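Hypothetical protein ST1066 (Sulfolobus tokodaii, PDB 2PJZ) probably binds and hydrolyses ATP as the nucleotide-binding subunit of an ABC transporter, possibly one that carries cobalt. Local coordinates at residues E17-E22 and V200-Q205; I60-M65 and R71-Y76; L122-Y127 and A131-L136. One frame throughout, in Å; residues are numbered along the deposited sequence.

Overall arrangement
All three contacts lie within the ABC transporter ATPase domain; contact 1 is a surface contact, whereas contacts 2 and 3 are partly buried. Contacts 1 and 2 both join the antiparallel sheet to the mixed sheet: contact 1 through the exposed hairpin tip at 200-205, contact 2 through the loop leading into strand 76-78, with their centres about 25 Å apart. Contact 1 is wet and polar, bridged by two waters, whereas contact 2 combines isoleucine-tyrosine packing with a direct amide-phenol hydrogen bond. Contact 3 sits on the other side of the chain's centre, about 33 Å from contact 1 between centres. It belongs to the helical part with the signature motif, and is water-bridged.

Contact 1: residues E17-E22 and V200-Q205; sequences ERFSLE and VGNRLQ
The F19 ring meets the side-chain amide of N202 with its outer edge, CZ lying 3.2 Å from ND2. N202 occupies the tip of the two-residue beta-hairpin between strands 195-200 and 203-209 of the mixed sheet, while F19 belongs to the outermost strand, 17-28, of the antiparallel sheet in this ABC ATPase fold. The amide nitrogen lies near the ring plane, but the amide itself is turned 60° from that plane, so the two groups touch at an edge without stacking. F19 places CG trans to its backbone N (chi1 -178°), which carries the ring out from the strand to the hairpin tip. Water does the bonding here. One molecule accepts from N202 ND2 at 2.6 Å and donates a longer bond to S20 O; a second accepts from E22 N at 2.9 Å and also bonds N202 O. N202 is thus tied to the strand through both its side chain and its carbonyl at an otherwise exposed surface. Next along the hairpin, L204 packs on I24 and L26, an apolar link between the two sheets. Within the hairpin V200 O takes two donors from opposite faces of its carbonyl plane: R203 N at 3.0 Å and Q205 NE2 at 2.8 Å.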
ATOM      1  N   GLU A  17      23.056   5.939 -15.823  1.00 14.78           N
ATOM      2  CA  GLU A  17      22.143   7.066 -15.744  1.00 16.83           C
ATOM      3  C   GLU A  17      20.761   6.525 -15.455  1.00 16.96           C
ATOM      4  O   GLU A  17      19.927   6.344 -16.362  1.00 18.36           O
ATOM      5  CB  GLU A  17      22.147   7.865 -17.047  1.00 17.43           C
ATOM      6  CG  GLU A  17      23.586   8.301 -17.505  1.00 20.49           C
ATOM      7  CD  GLU A  17      24.341   9.184 -16.512  1.00 25.74           C
ATOM      8  OE1 GLU A  17      23.705   9.852 -15.665  1.00 28.17           O
ATOM      9  OE2 GLU A  17      25.594   9.218 -16.573  1.00 28.13           O
ATOM     10  N   ARG A  18      20.566   6.156 -14.204  1.00 15.44           N
ATOM     11  CA  ARG A  18      19.269   5.646 -13.802  1.00 13.49           C
ATOM     12  C   ARG A  18      18.849   6.424 -12.586  1.00 13.82           C
ATOM     13  O   ARG A  18      19.688   7.051 -11.943  1.00 14.55           O
ATOM     14  CB  ARG A  18      19.346   4.141 -13.517  1.00 12.81           C
ATOM     15  CG  ARG A  18      20.040   3.753 -12.210  1.00 10.59           C
ATOM     16  CD  ARG A  18      20.255   2.220 -12.109  1.00 10.55           C
ATOM     17  NE  ARG A  18      20.887   1.869 -10.833  1.00 11.15           N
ATOM     18  CZ  ARG A  18      22.187   1.983 -10.585  1.00 13.99           C
ATOM     19  NH1 ARG A  18      23.028   2.415 -11.531  1.00 13.08           N
ATOM     20  NH2 ARG A  18      22.648   1.641  -9.403  1.00 13.18           N
ATOM     21  N   PHE A  19      17.556   6.383 -12.269  1.00 13.55           N
ATOM     22  CA  PHE A  19      17.112   6.895 -10.986  1.00 13.89           C
ATOM     23  C   PHE A  19      16.590   5.713 -10.170  1.00 12.50           C
ATOM     24  O   PHE A  19      15.788   4.942 -10.682  1.00 11.04           O
ATOM     25  CB  PHE A  19      15.974   7.890 -11.124  1.00 15.37           C
ATOM     26  CG  PHE A  19      15.573   8.437  -9.819  1.00 19.27           C
ATOM     27  CD1 PHE A  19      16.394   9.353  -9.168  1.00 22.98           C
ATOM     28  CD2 PHE A  19      14.440   7.956  -9.173  1.00 21.06           C
ATOM     29  CE1 PHE A  19      16.050   9.821  -7.894  1.00 26.91           C
ATOM     30  CE2 PHE A  19      14.089   8.426  -7.915  1.00 21.37           C
ATOM     31  CZ  PHE A  19      14.890   9.345  -7.275  1.00 22.72           C
ATOM     32  N   SER A  20      17.026   5.609  -8.913  1.00 12.17           N
ATOM     33  CA  SER A  20      16.635   4.461  -8.098  0.50 12.24           C
ATOM     34  C   SER A  20      16.303   4.867  -6.666  1.00 12.78           C
ATOM     35  O   SER A  20      16.659   5.949  -6.221  1.00 14.15           O
ATOM     36  CB  SER A  20      17.743   3.405  -8.091  0.50 12.97           C
ATOM     37  OG  SER A  20      18.978   3.978  -7.715  0.50 11.25           O
ATOM     38  N   LEU A  21      15.584   3.990  -5.977  1.00 11.89           N
ATOM     39  CA  LEU A  21      15.470   4.006  -4.528  1.00 12.00           C
ATOM     40  C   LEU A  21      16.673   3.223  -4.018  1.00 11.55           C
ATOM     41  O   LEU A  21      17.044   2.180  -4.594  1.00 10.79           O
ATOM     42  CB  LEU A  21      14.206   3.267  -4.097  1.00 13.44           C
ATOM     43  CG  LEU A  21      12.872   3.895  -4.475  1.00 15.65           C
ATOM     44  CD1 LEU A  21      11.710   3.032  -4.025  1.00 16.64           C
ATOM     45  CD2 LEU A  21      12.803   5.223  -3.766  1.00 21.03           C
ATOM     46  N   GLU A  22      17.324   3.719  -2.975  1.00 10.37           N
ATOM     47  CA  GLU A  22      18.428   2.960  -2.392  1.00 11.45           C
ATOM     48  C   GLU A  22      18.283   2.951  -0.877  1.00 11.43           C
ATOM     49  O   GLU A  22      17.601   3.824  -0.312  1.00  9.28           O
ATOM     50  CB  GLU A  22      19.798   3.560  -2.766  1.00 12.89           C
ATOM     51  CG  GLU A  22      20.054   3.654  -4.262  1.00 16.80           C
ATOM     52  CD  GLU A  22      20.342   2.313  -4.925  1.00 22.06           C
ATOM     53  OE1 GLU A  22      20.648   1.318  -4.225  1.00 25.61           O
ATOM     54  OE2 GLU A  22      20.282   2.272  -6.170  1.00 23.49           O
ATOM     55  N   VAL A 200       9.741   9.706   0.862  1.00 17.90           N
ATOM     56  CA  VAL A 200      10.260  11.024   0.382  1.00 21.40           C
ATOM     57  C   VAL A 200      11.723  11.180   0.757  1.00 21.27           C
ATOM     58  O   VAL A 200      12.210  10.511   1.642  1.00 23.23           O
ATOM     59  CB  VAL A 200       9.500  12.253   0.998  1.00 22.15           C
ATOM     60  CG1 VAL A 200       8.139  12.414   0.359  1.00 25.93           C
ATOM     61  CG2 VAL A 200       9.390  12.127   2.513  1.00 22.23           C
ATOM     62  N   GLY A 201      12.441  12.086   0.102  1.00 24.51           N
ATOM     63  CA  GLY A 201      13.858  12.287   0.420  1.00 26.07           C
ATOM     64  C   GLY A 201      14.634  11.044   0.077  1.00 28.05           C
ATOM     65  O   GLY A 201      15.595  10.665   0.771  1.00 29.16           O
ATOM     66  N   ASN A 202      14.160  10.354  -0.962  1.00 28.62           N
ATOM     67  CA  ASN A 202      14.780   9.120  -1.405  1.00 29.07           C
ATOM     68  C   ASN A 202      14.915   8.145  -0.212  1.00 28.87           C
ATOM     69  O   ASN A 202      15.854   7.362  -0.112  1.00 30.36           O
ATOM     70  CB  ASN A 202      16.112   9.466  -2.167  1.00 29.08           C
ATOM     71  CG  ASN A 202      15.910  10.496  -3.378  1.00 29.43           C
ATOM     72  OD1 ASN A 202      16.638  11.480  -3.512  1.00 30.85           O
ATOM     73  ND2 ASN A 202      14.942  10.247  -4.221  1.00 27.63           N
ATOM     74  N   ARG A 203      13.958   8.201   0.731  1.00 28.90           N
ATOM     75  CA  ARG A 203      14.001   7.392   1.968  1.00 26.58           C
ATOM     76  C   ARG A 203      12.598   6.974   2.442  1.00 24.86           C
ATOM     77  O   ARG A 203      11.618   7.627   2.117  1.00 24.03           O
ATOM     78  CB  ARG A 203      14.612   8.216   3.115  1.00 28.79           C
ATOM     79  CG  ARG A 203      16.103   8.573   3.008  1.00 31.78           C
ATOM     80  CD  ARG A 203      16.389   9.938   3.688  1.00 36.57           C
ATOM     81  NE  ARG A 203      17.629  10.535   3.184  1.00 41.94           N
ATOM     82  CZ  ARG A 203      18.831  10.373   3.741  1.00 43.76           C
ATOM     83  NH1 ARG A 203      18.975   9.644   4.845  1.00 44.26           N
ATOM     84  NH2 ARG A 203      19.900  10.943   3.187  1.00 45.41           N
ATOM     85  N   LEU A 204      12.505   5.905   3.219  1.00 23.20           N
ATOM     86  CA  LEU A 204      11.260   5.577   3.907  1.00 22.54           C
ATOM     87  C   LEU A 204      11.332   6.163   5.314  1.00 21.89           C
ATOM     88  O   LEU A 204      12.139   5.694   6.130  1.00 23.69           O
ATOM     89  CB  LEU A 204      11.097   4.079   3.999  1.00 22.42           C
ATOM     90  CG  LEU A 204       9.759   3.369   4.043  1.00 23.50           C
ATOM     91  CD1 LEU A 204       8.695   3.903   3.058  1.00 20.03           C
ATOM     92  CD2 LEU A 204      10.034   1.876   3.726  1.00 21.90           C
ATOM     93  N   GLN A 205      10.489   7.151   5.618  1.00 19.95           N
ATOM     94  CA  GLN A 205      10.634   7.887   6.890  1.00 18.93           C
ATOM     95  C   GLN A 205       9.418   7.778   7.810  1.00 17.48           C
ATOM     96  O   GLN A 205       8.284   7.915   7.370  1.00 15.94           O
ATOM     97  CB  GLN A 205      11.030   9.342   6.614  1.00 19.15           C
ATOM     98  CG  GLN A 205      12.063   9.496   5.484  1.00 18.80           C
ATOM     99  CD  GLN A 205      12.656  10.893   5.406  1.00 20.69           C
ATOM    100  OE1 GLN A 205      12.864  11.540   6.437  1.00 23.80           O
ATOM    101  NE2 GLN A 205      12.912  11.374   4.195  1.00 20.96           N
TER
HETATM  102  O   HOH W   1      14.341   7.732  -4.713  1.00 45.50           O
HETATM  103  O   HOH W   2      16.926   6.473  -2.251  1.00 21.11           O

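Contact 2: residues I60-M65 and R71-Y76; sequences IFINGM and RNYIRY
The Y73 ring lies between M65 and R75: in one of its two modelled conformers M65 sets SD above one face, 5.0 Å from the ring centroid, as a rather distant Met-aromatic contact, and R75 CB lies over the other, offset toward the rim. At the ring edge sit I62 CG2, 3.8 Å from Y73 CE2, and the amide of N63, whose plane stands 80° from the ring. N63 ND2 donates to Y73 OH over 2.8 Å in a fairly straight bond (159°) lying in the amide plane. With chi1 near 180° the Y73 ring swings out toward the type I' turn from I62 to M65 that closes the hairpin of strands 59-62 and 65-66. The other branch of I62 ends with CD1 4.3 Å from Y76 CD1, and I149 of the mixed sheet packs against I62, N63 and Y76; Y76 OH is bonded to S51. A leucine in place of Y73 would probably leave N63 ND2 without its acceptor and M65 without an aromatic face. With OD1 bonded to M1 N and ND2 to the phenol, the N63 amide is gripped at both ends, which fixes its rotation on the hairpin turn.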
ATOM      1  N   ILE A  60      14.789  -9.058   1.082  1.00  6.41           N
ATOM      2  CA  ILE A  60      13.448  -8.879   1.645  1.00  5.63           C
ATOM      3  C   ILE A  60      13.060 -10.230   2.223  1.00  5.87           C
ATOM      4  O   ILE A  60      13.067 -11.253   1.497  1.00  6.13           O
ATOM      5  CB  ILE A  60      12.386  -8.463   0.550  1.00  5.80           C
ATOM      6  CG1 ILE A  60      12.811  -7.122  -0.130  1.00  4.52           C
ATOM      7  CG2 ILE A  60      10.948  -8.361   1.174  1.00  6.49           C
ATOM      8  CD1 ILE A  60      12.011  -6.698  -1.396  1.00  6.33           C
ATOM      9  N   PHE A  61      12.695 -10.240   3.512  1.00  6.03           N
ATOM     10  CA  PHE A  61      12.312 -11.494   4.192  1.00  6.72           C
ATOM     11  C   PHE A  61      10.867 -11.462   4.641  1.00  6.48           C
ATOM     12  O   PHE A  61      10.450 -10.489   5.281  1.00  6.73           O
ATOM     13  CB  PHE A  61      13.206 -11.764   5.432  1.00  6.25           C
ATOM     14  CG  PHE A  61      14.686 -11.884   5.103  1.00  7.77           C
ATOM     15  CD1 PHE A  61      15.267 -13.133   4.806  1.00  6.62           C
ATOM     16  CD2 PHE A  61      15.466 -10.758   5.054  1.00  6.26           C
ATOM     17  CE1 PHE A  61      16.652 -13.243   4.503  1.00  9.83           C
ATOM     18  CE2 PHE A  61      16.858 -10.841   4.781  1.00  6.20           C
ATOM     19  CZ  PHE A  61      17.439 -12.096   4.465  1.00  7.77           C
ATOM     20  N   ILE A  62      10.108 -12.499   4.303  1.00  6.06           N
ATOM     21  CA  ILE A  62       8.744 -12.651   4.807  1.00  6.55           C
ATOM     22  C   ILE A  62       8.756 -13.886   5.707  1.00  7.13           C
ATOM     23  O   ILE A  62       9.019 -14.982   5.243  1.00  7.48           O
ATOM     24  CB  ILE A  62       7.727 -12.821   3.650  1.00  7.18           C
ATOM     25  CG1 ILE A  62       7.796 -11.592   2.683  1.00  7.57           C
ATOM     26  CG2 ILE A  62       6.297 -13.004   4.168  1.00  6.61           C
ATOM     27  CD1 ILE A  62       6.922 -11.789   1.436  1.00  9.35           C
ATOM     28  N   ASN A  63       8.545 -13.673   6.997  1.00  6.09           N
ATOM     29  CA  ASN A  63       8.670 -14.763   7.987  1.00  6.37           C
ATOM     30  C   ASN A  63       9.976 -15.532   7.805  1.00  6.95           C
ATOM     31  O   ASN A  63      10.002 -16.781   7.824  1.00  6.64           O
ATOM     32  CB  ASN A  63       7.405 -15.647   8.001  1.00  5.93           C
ATOM     33  CG  ASN A  63       6.223 -14.921   8.635  1.00  7.58           C
ATOM     34  OD1 ASN A  63       6.406 -13.990   9.425  1.00  7.66           O
ATOM     35  ND2 ASN A  63       5.009 -15.332   8.290  1.00  9.00           N
ATOM     36  N   GLY A  64      11.063 -14.754   7.627  1.00  6.45           N
ATOM     37  CA  GLY A  64      12.421 -15.287   7.547  1.00  6.25           C
ATOM     38  C   GLY A  64      12.779 -15.918   6.204  1.00  7.43           C
ATOM     39  O   GLY A  64      13.908 -16.366   6.034  1.00  7.13           O
ATOM     40  N   MET A  65      11.821 -15.975   5.273  1.00  6.69           N
ATOM     41  CA  MET A  65      12.047 -16.496   3.923  0.50  6.35           C
ATOM     42  C   MET A  65      12.393 -15.328   2.997  1.00  6.57           C
ATOM     43  O   MET A  65      11.549 -14.450   2.753  1.00  6.44           O
ATOM     44  CB  MET A  65      10.776 -17.197   3.386  0.50  6.89           C
ATOM     45  CG  MET A  65      10.163 -18.264   4.298  0.50  7.00           C
ATOM     46  SD  MET A  65       8.794 -19.224   3.515  0.50  4.08           S
ATOM     47  CE  MET A  65       8.408 -20.407   4.765  0.50 11.32           C
ATOM     48  N   ARG A  71       8.346 -19.132  -4.247  1.00  8.43           N
ATOM     49  CA  ARG A  71       7.538 -19.183  -5.460  0.50  9.87           C
ATOM     50  C   ARG A  71       6.079 -18.880  -5.121  1.00 10.26           C
ATOM     51  O   ARG A  71       5.419 -18.089  -5.799  1.00 11.20           O
ATOM     52  CB  ARG A  71       7.660 -20.545  -6.147  0.50  9.81           C
ATOM     53  CG  ARG A  71       6.680 -20.723  -7.312  0.50 11.12           C
ATOM     54  CD  ARG A  71       7.002 -19.781  -8.454  0.50 12.97           C
ATOM     55  NE  ARG A  71       6.073 -19.948  -9.572  0.50 21.22           N
ATOM     56  CZ  ARG A  71       4.816 -19.492  -9.580  0.50 23.48           C
ATOM     57  NH1 ARG A  71       4.323 -18.841  -8.521  0.50 22.88           N
ATOM     58  NH2 ARG A  71       4.046 -19.689 -10.647  0.50 23.59           N
ATOM     59  N   ASN A  72       5.567 -19.507  -4.066  1.00 10.15           N
ATOM     60  CA  ASN A  72       4.248 -19.118  -3.556  1.00 10.59           C
ATOM     61  C   ASN A  72       4.244 -19.305  -2.070  1.00 10.69           C
ATOM     62  O   ASN A  72       4.816 -20.289  -1.565  1.00 10.88           O
ATOM     63  CB  ASN A  72       3.096 -19.966  -4.162  1.00 11.16           C
ATOM     64  CG  ASN A  72       1.718 -19.478  -3.689  1.00 11.47           C
ATOM     65  OD1 ASN A  72       1.411 -18.297  -3.793  1.00 12.84           O
ATOM     66  ND2 ASN A  72       0.902 -20.391  -3.101  1.00 12.72           N
ATOM     67  N   TYR A  73       3.599 -18.368  -1.366  1.00  9.53           N
ATOM     68  CA  TYR A  73       3.402 -18.497   0.075  1.00  9.20           C
ATOM     69  C   TYR A  73       1.914 -18.296   0.306  1.00  9.05           C
ATOM     70  O   TYR A  73       1.395 -17.222   0.057  1.00  8.86           O
ATOM     71  CB  TYR A  73       4.219 -17.430   0.812  1.00  8.36           C
ATOM     72  CG  TYR A  73       4.125 -17.435   2.329  1.00  9.57           C
ATOM     73  CD1 TYR A  73       3.826 -18.623   3.064  1.00  9.77           C
ATOM     74  CD2 TYR A  73       4.370 -16.262   3.037  1.00  7.54           C
ATOM     75  CE1 TYR A  73       3.772 -18.606   4.487  1.00 10.21           C
ATOM     76  CE2 TYR A  73       4.369 -16.245   4.457  1.00  8.29           C
ATOM     77  CZ  TYR A  73       4.053 -17.404   5.160  1.00  9.35           C
ATOM     78  OH  TYR A  73       4.047 -17.318   6.525  1.00 10.52           O
ATOM     79  N   ILE A  74       1.224 -19.357   0.739  1.00  9.99           N
ATOM     80  CA  ILE A  74      -0.247 -19.313   0.841  0.50  9.81           C
ATOM     81  C   ILE A  74      -0.775 -18.256   1.778  1.00 10.18           C
ATOM     82  O   ILE A  74      -1.897 -17.764   1.583  1.00 11.40           O
ATOM     83  CB  ILE A  74      -0.890 -20.664   1.241  0.50  9.78           C
ATOM     84  CG1 ILE A  74      -0.250 -21.235   2.514  0.50  9.52           C
ATOM     85  CG2 ILE A  74      -0.933 -21.609   0.035  0.50 11.56           C
ATOM     86  CD1 ILE A  74      -1.119 -22.258   3.223  0.50 16.65           C
ATOM     87  N   ARG A  75       0.028 -17.892   2.780  1.00 10.06           N
ATOM     88  CA  ARG A  75      -0.368 -16.888   3.772  1.00 10.93           C
ATOM     89  C   ARG A  75      -0.165 -15.429   3.394  1.00  9.84           C
ATOM     90  O   ARG A  75      -0.524 -14.533   4.171  1.00 10.60           O
ATOM     91  CB  ARG A  75       0.301 -17.173   5.116  1.00 10.66           C
ATOM     92  CG  ARG A  75      -0.081 -18.607   5.601  1.00 14.36           C
ATOM     93  CD  ARG A  75       0.364 -18.807   7.019  1.00 20.62           C
ATOM     94  NE  ARG A  75       0.590 -20.209   7.356  1.00 23.08           N
ATOM     95  CZ  ARG A  75      -0.238 -20.951   8.073  1.00 24.93           C
ATOM     96  NH1 ARG A  75      -1.374 -20.440   8.538  1.00 23.43           N
ATOM     97  NH2 ARG A  75       0.091 -22.216   8.329  1.00 28.82           N
ATOM     98  N   TYR A  76       0.436 -15.191   2.231  1.00 10.20           N
ATOM     99  CA  TYR A  76       0.624 -13.823   1.716  1.00  8.65           C
ATOM    100  C   TYR A  76      -0.296 -13.574   0.535  1.00  9.22           C
ATOM    101  O   TYR A  76      -0.468 -14.458  -0.320  1.00  9.35           O
ATOM    102  CB  TYR A  76       2.091 -13.657   1.261  1.00  8.65           C
ATOM    103  CG  TYR A  76       2.363 -12.294   0.650  1.00  9.76           C
ATOM    104  CD1 TYR A  76       2.639 -11.207   1.463  1.00  9.88           C
ATOM    105  CD2 TYR A  76       2.284 -12.087  -0.735  1.00 10.95           C
ATOM    106  CE1 TYR A  76       2.868  -9.934   0.923  1.00  8.90           C
ATOM    107  CE2 TYR A  76       2.535 -10.823  -1.292  1.00 10.26           C
ATOM    108  CZ  TYR A  76       2.816  -9.756  -0.439  1.00 10.25           C
ATOM    109  OH  TYR A  76       3.068  -8.514  -0.945  1.00  9.95           O
TER

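Contact 3: residues L122-Y127 and A131-L136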
ATOM      1  N   LEU A 122     -18.761 -12.016 -11.904  1.00 39.06           N
ATOM      2  CA  LEU A 122     -18.013 -13.284 -11.942  1.00 39.30           C
ATOM      3  C   LEU A 122     -17.752 -13.743 -13.361  1.00 39.15           C
ATOM      4  O   LEU A 122     -16.676 -14.241 -13.688  1.00 38.50           O
ATOM      5  CB  LEU A 122     -18.794 -14.407 -11.241  1.00 39.39           C
ATOM      6  CG  LEU A 122     -18.753 -14.570  -9.727  1.00 40.49           C
ATOM      7  CD1 LEU A 122     -19.562 -13.481  -9.046  1.00 41.24           C
ATOM      8  CD2 LEU A 122     -19.298 -15.936  -9.333  1.00 39.34           C
ATOM      9  N   ARG A 123     -18.772 -13.571 -14.198  1.00 39.23           N
ATOM     10  CA  ARG A 123     -18.762 -14.047 -15.565  1.00 39.69           C
ATOM     11  C   ARG A 123     -17.936 -13.148 -16.470  1.00 39.19           C
ATOM     12  O   ARG A 123     -17.590 -13.535 -17.577  1.00 38.89           O
ATOM     13  CB  ARG A 123     -20.204 -14.166 -16.066  1.00 40.04           C
ATOM     14  CG  ARG A 123     -21.074 -15.041 -15.150  1.00 42.82           C
ATOM     15  CD  ARG A 123     -22.341 -15.519 -15.839  1.00 47.20           C
ATOM     16  NE  ARG A 123     -22.841 -16.744 -15.213  1.00 51.41           N
ATOM     17  CZ  ARG A 123     -23.890 -17.453 -15.637  1.00 52.91           C
ATOM     18  NH1 ARG A 123     -24.581 -17.073 -16.709  1.00 53.97           N
ATOM     19  NH2 ARG A 123     -24.250 -18.552 -14.982  1.00 53.34           N
ATOM     20  N   ARG A 124     -17.607 -11.956 -15.981  1.00 39.15           N
ATOM     21  CA  ARG A 124     -16.844 -10.971 -16.748  1.00 39.64           C
ATOM     22  C   ARG A 124     -15.339 -11.242 -16.738  1.00 39.32           C
ATOM     23  O   ARG A 124     -14.790 -11.743 -15.750  1.00 39.05           O
ATOM     24  CB  ARG A 124     -17.137  -9.567 -16.226  1.00 39.87           C
ATOM     25  CG  ARG A 124     -18.616  -9.202 -16.286  1.00 42.29           C
ATOM     26  CD  ARG A 124     -18.854  -7.721 -16.027  1.00 45.13           C
ATOM     27  NE  ARG A 124     -18.379  -6.894 -17.128  1.00 48.70           N
ATOM     28  CZ  ARG A 124     -18.191  -5.578 -17.064  1.00 49.94           C
ATOM     29  NH1 ARG A 124     -18.427  -4.901 -15.941  1.00 51.23           N
ATOM     30  NH2 ARG A 124     -17.759  -4.932 -18.135  1.00 52.41           N
ATOM     31  N   LYS A 125     -14.679 -10.928 -17.845  1.00 39.03           N
ATOM     32  CA  LYS A 125     -13.227 -10.989 -17.907  1.00 39.51           C
ATOM     33  C   LYS A 125     -12.636  -9.822 -17.119  1.00 39.23           C
ATOM     34  O   LYS A 125     -13.176  -8.714 -17.156  1.00 38.56           O
ATOM     35  CB  LYS A 125     -12.730 -10.989 -19.357  1.00 39.90           C
ATOM     36  CG  LYS A 125     -13.512 -11.911 -20.300  1.00 41.94           C
ATOM     37  CD  LYS A 125     -12.596 -12.756 -21.182  1.00 45.23           C
ATOM     38  CE  LYS A 125     -13.336 -13.353 -22.385  1.00 47.03           C
ATOM     39  NZ  LYS A 125     -13.724 -12.345 -23.445  1.00 48.54           N
ATOM     40  N   LEU A 126     -11.546 -10.083 -16.391  1.00 39.74           N
ATOM     41  CA  LEU A 126     -10.952  -9.077 -15.496  1.00 40.33           C
ATOM     42  C   LEU A 126     -10.499  -7.808 -16.222  1.00 40.99           C
ATOM     43  O   LEU A 126     -10.787  -6.702 -15.766  1.00 40.45           O
ATOM     44  CB  LEU A 126      -9.793  -9.662 -14.656  1.00 40.08           C
ATOM     45  CG  LEU A 126      -9.130  -8.703 -13.643  1.00 39.71           C
ATOM     46  CD1 LEU A 126     -10.138  -8.054 -12.703  1.00 39.58           C
ATOM     47  CD2 LEU A 126      -8.038  -9.383 -12.826  1.00 40.20           C
ATOM     48  N   TYR A 127      -9.804  -7.979 -17.347  1.00 42.60           N
ATOM     49  CA  TYR A 127      -9.316  -6.853 -18.173  1.00 44.20           C
ATOM     50  C   TYR A 127     -10.419  -5.865 -18.547  1.00 43.57           C
ATOM     51  O   TYR A 127     -10.153  -4.697 -18.808  1.00 44.46           O
ATOM     52  CB  TYR A 127      -8.665  -7.377 -19.461  1.00 45.73           C
ATOM     53  CG  TYR A 127      -9.656  -8.080 -20.356  1.00 48.64           C
ATOM     54  CD1 TYR A 127     -10.649  -7.353 -21.027  1.00 50.39           C
ATOM     55  CD2 TYR A 127      -9.627  -9.469 -20.514  1.00 50.86           C
ATOM     56  CE1 TYR A 127     -11.597  -7.975 -21.811  1.00 50.85           C
ATOM     57  CE2 TYR A 127     -10.558 -10.114 -21.324  1.00 51.66           C
ATOM     58  CZ  TYR A 127     -11.556  -9.356 -21.965  1.00 51.24           C
ATOM     59  OH  TYR A 127     -12.501  -9.946 -22.790  1.00 51.52           O
ATOM     60  N   ALA A 131     -11.553   0.717 -13.785  1.00 29.07           N
ATOM     61  CA  ALA A 131     -10.482   0.866 -12.788  1.00 27.86           C
ATOM     62  C   ALA A 131     -10.981   0.612 -11.356  1.00 26.94           C
ATOM     63  O   ALA A 131     -10.383  -0.174 -10.607  1.00 25.91           O
ATOM     64  CB  ALA A 131      -9.863   2.242 -12.899  1.00 27.95           C
ATOM     65  N   GLY A 132     -12.079   1.271 -10.984  1.00 25.98           N
ATOM     66  CA  GLY A 132     -12.683   1.083  -9.660  1.00 24.95           C
ATOM     67  C   GLY A 132     -13.114  -0.359  -9.420  1.00 23.90           C
ATOM     68  O   GLY A 132     -12.810  -0.951  -8.381  1.00 23.14           O
ATOM     69  N   GLN A 133     -13.802  -0.936 -10.393  1.00 23.32           N
ATOM     70  CA  GLN A 133     -14.214  -2.348 -10.299  1.00 22.96           C
ATOM     71  C   GLN A 133     -13.037  -3.331 -10.204  1.00 21.41           C
ATOM     72  O   GLN A 133     -13.070  -4.271  -9.392  1.00 21.06           O
ATOM     73  CB  GLN A 133     -15.054  -2.715 -11.513  1.00 23.46           C
ATOM     74  CG  GLN A 133     -16.463  -2.130 -11.495  1.00 26.65           C
ATOM     75  CD  GLN A 133     -17.229  -2.532 -12.753  1.00 30.07           C
ATOM     76  OE1 GLN A 133     -16.634  -2.782 -13.803  1.00 30.15           O
ATOM     77  NE2 GLN A 133     -18.554  -2.616 -12.640  1.00 33.24           N
ATOM     78  N   SER A 134     -12.024  -3.121 -11.046  1.00 19.98           N
ATOM     79  CA  SER A 134     -10.809  -3.956 -11.084  1.00 19.41           C
ATOM     80  C   SER A 134     -10.108  -3.992  -9.716  1.00 18.38           C
ATOM     81  O   SER A 134      -9.814  -5.087  -9.203  1.00 17.36           O
ATOM     82  CB  SER A 134      -9.832  -3.440 -12.147  1.00 18.80           C
ATOM     83  OG  SER A 134      -8.635  -4.216 -12.163  1.00 21.33           O
ATOM     84  N   VAL A 135      -9.840  -2.811  -9.144  1.00 17.09           N
ATOM     85  CA  VAL A 135      -9.194  -2.740  -7.813  1.00 16.09           C
ATOM     86  C   VAL A 135     -10.059  -3.334  -6.703  1.00 16.27           C
ATOM     87  O   VAL A 135      -9.540  -4.003  -5.801  1.00 15.43           O
ATOM     88  CB  VAL A 135      -8.616  -1.338  -7.440  1.00 16.82           C
ATOM     89  CG1 VAL A 135      -9.703  -0.350  -6.947  1.00 16.86           C
ATOM     90  CG2 VAL A 135      -7.547  -1.484  -6.339  1.00 15.06           C
ATOM     91  N   LEU A 136     -11.373  -3.119  -6.763  1.00 15.11           N
ATOM     92  CA  LEU A 136     -12.239  -3.721  -5.748  1.00 15.41           C
ATOM     93  C   LEU A 136     -12.207  -5.215  -5.832  1.00 14.81           C
ATOM     94  O   LEU A 136     -12.095  -5.890  -4.791  1.00 14.95           O
ATOM     95  CB  LEU A 136     -13.691  -3.212  -5.847  1.00 15.43           C
ATOM     96  CG  LEU A 136     -13.850  -1.761  -5.366  1.00 16.40           C
ATOM     97  CD1 LEU A 136     -15.246  -1.219  -5.768  1.00 17.81           C
ATOM     98  CD2 LEU A 136     -13.610  -1.627  -3.872  1.00 16.54           C
TER
HETATM   99  O   HOH W   3      -8.509  -5.156 -14.664  1.00 25.96           O
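The LSAGQ signature motif of ABC ATPases opens helix 131-144, and here the start of that helix meets the loop 122-127 that leads into it from the helical part of the domain. A131, G132 and Q133 are the last three letters of the motif; in dimers of related transporters this helix start faces the ATP held by the partner domain, though the present assembly is a single chain. S130 OG is hydrogen-bonded to Q133 N in the first turn. The backbones come nearest at L126 and S134, whose CA atoms are 6.8 Å apart, and the side chains on each side only just touch. L126 CD1 comes to within 4.2 Å of S134 OG, an apolar methyl against a hydroxyl. That hydroxyl is bonded to R138 NE, one turn further along the helix, and to a water at 2.7 Å. The same water donates to L126 O over 3.0 Å, so loop and helix are joined by a bridge in place of a direct hydrogen bond. Beside it R124 bends at chi3 (70°) and brings NH1 to 3.5 Å from Q133 OE1; the two side chains cross at about a right angle, with guanidinium and amide planes 73° apart, a loose polar approach. L126 also packs on Y84 and I93, while the carbonyls of L122 and R124 share T89 OG1, just ahead of helix 90-100. Within the loop K125 NZ donates to Y127 OH over 2.8 Å, lying in the plane of the tyrosine ring at its edge.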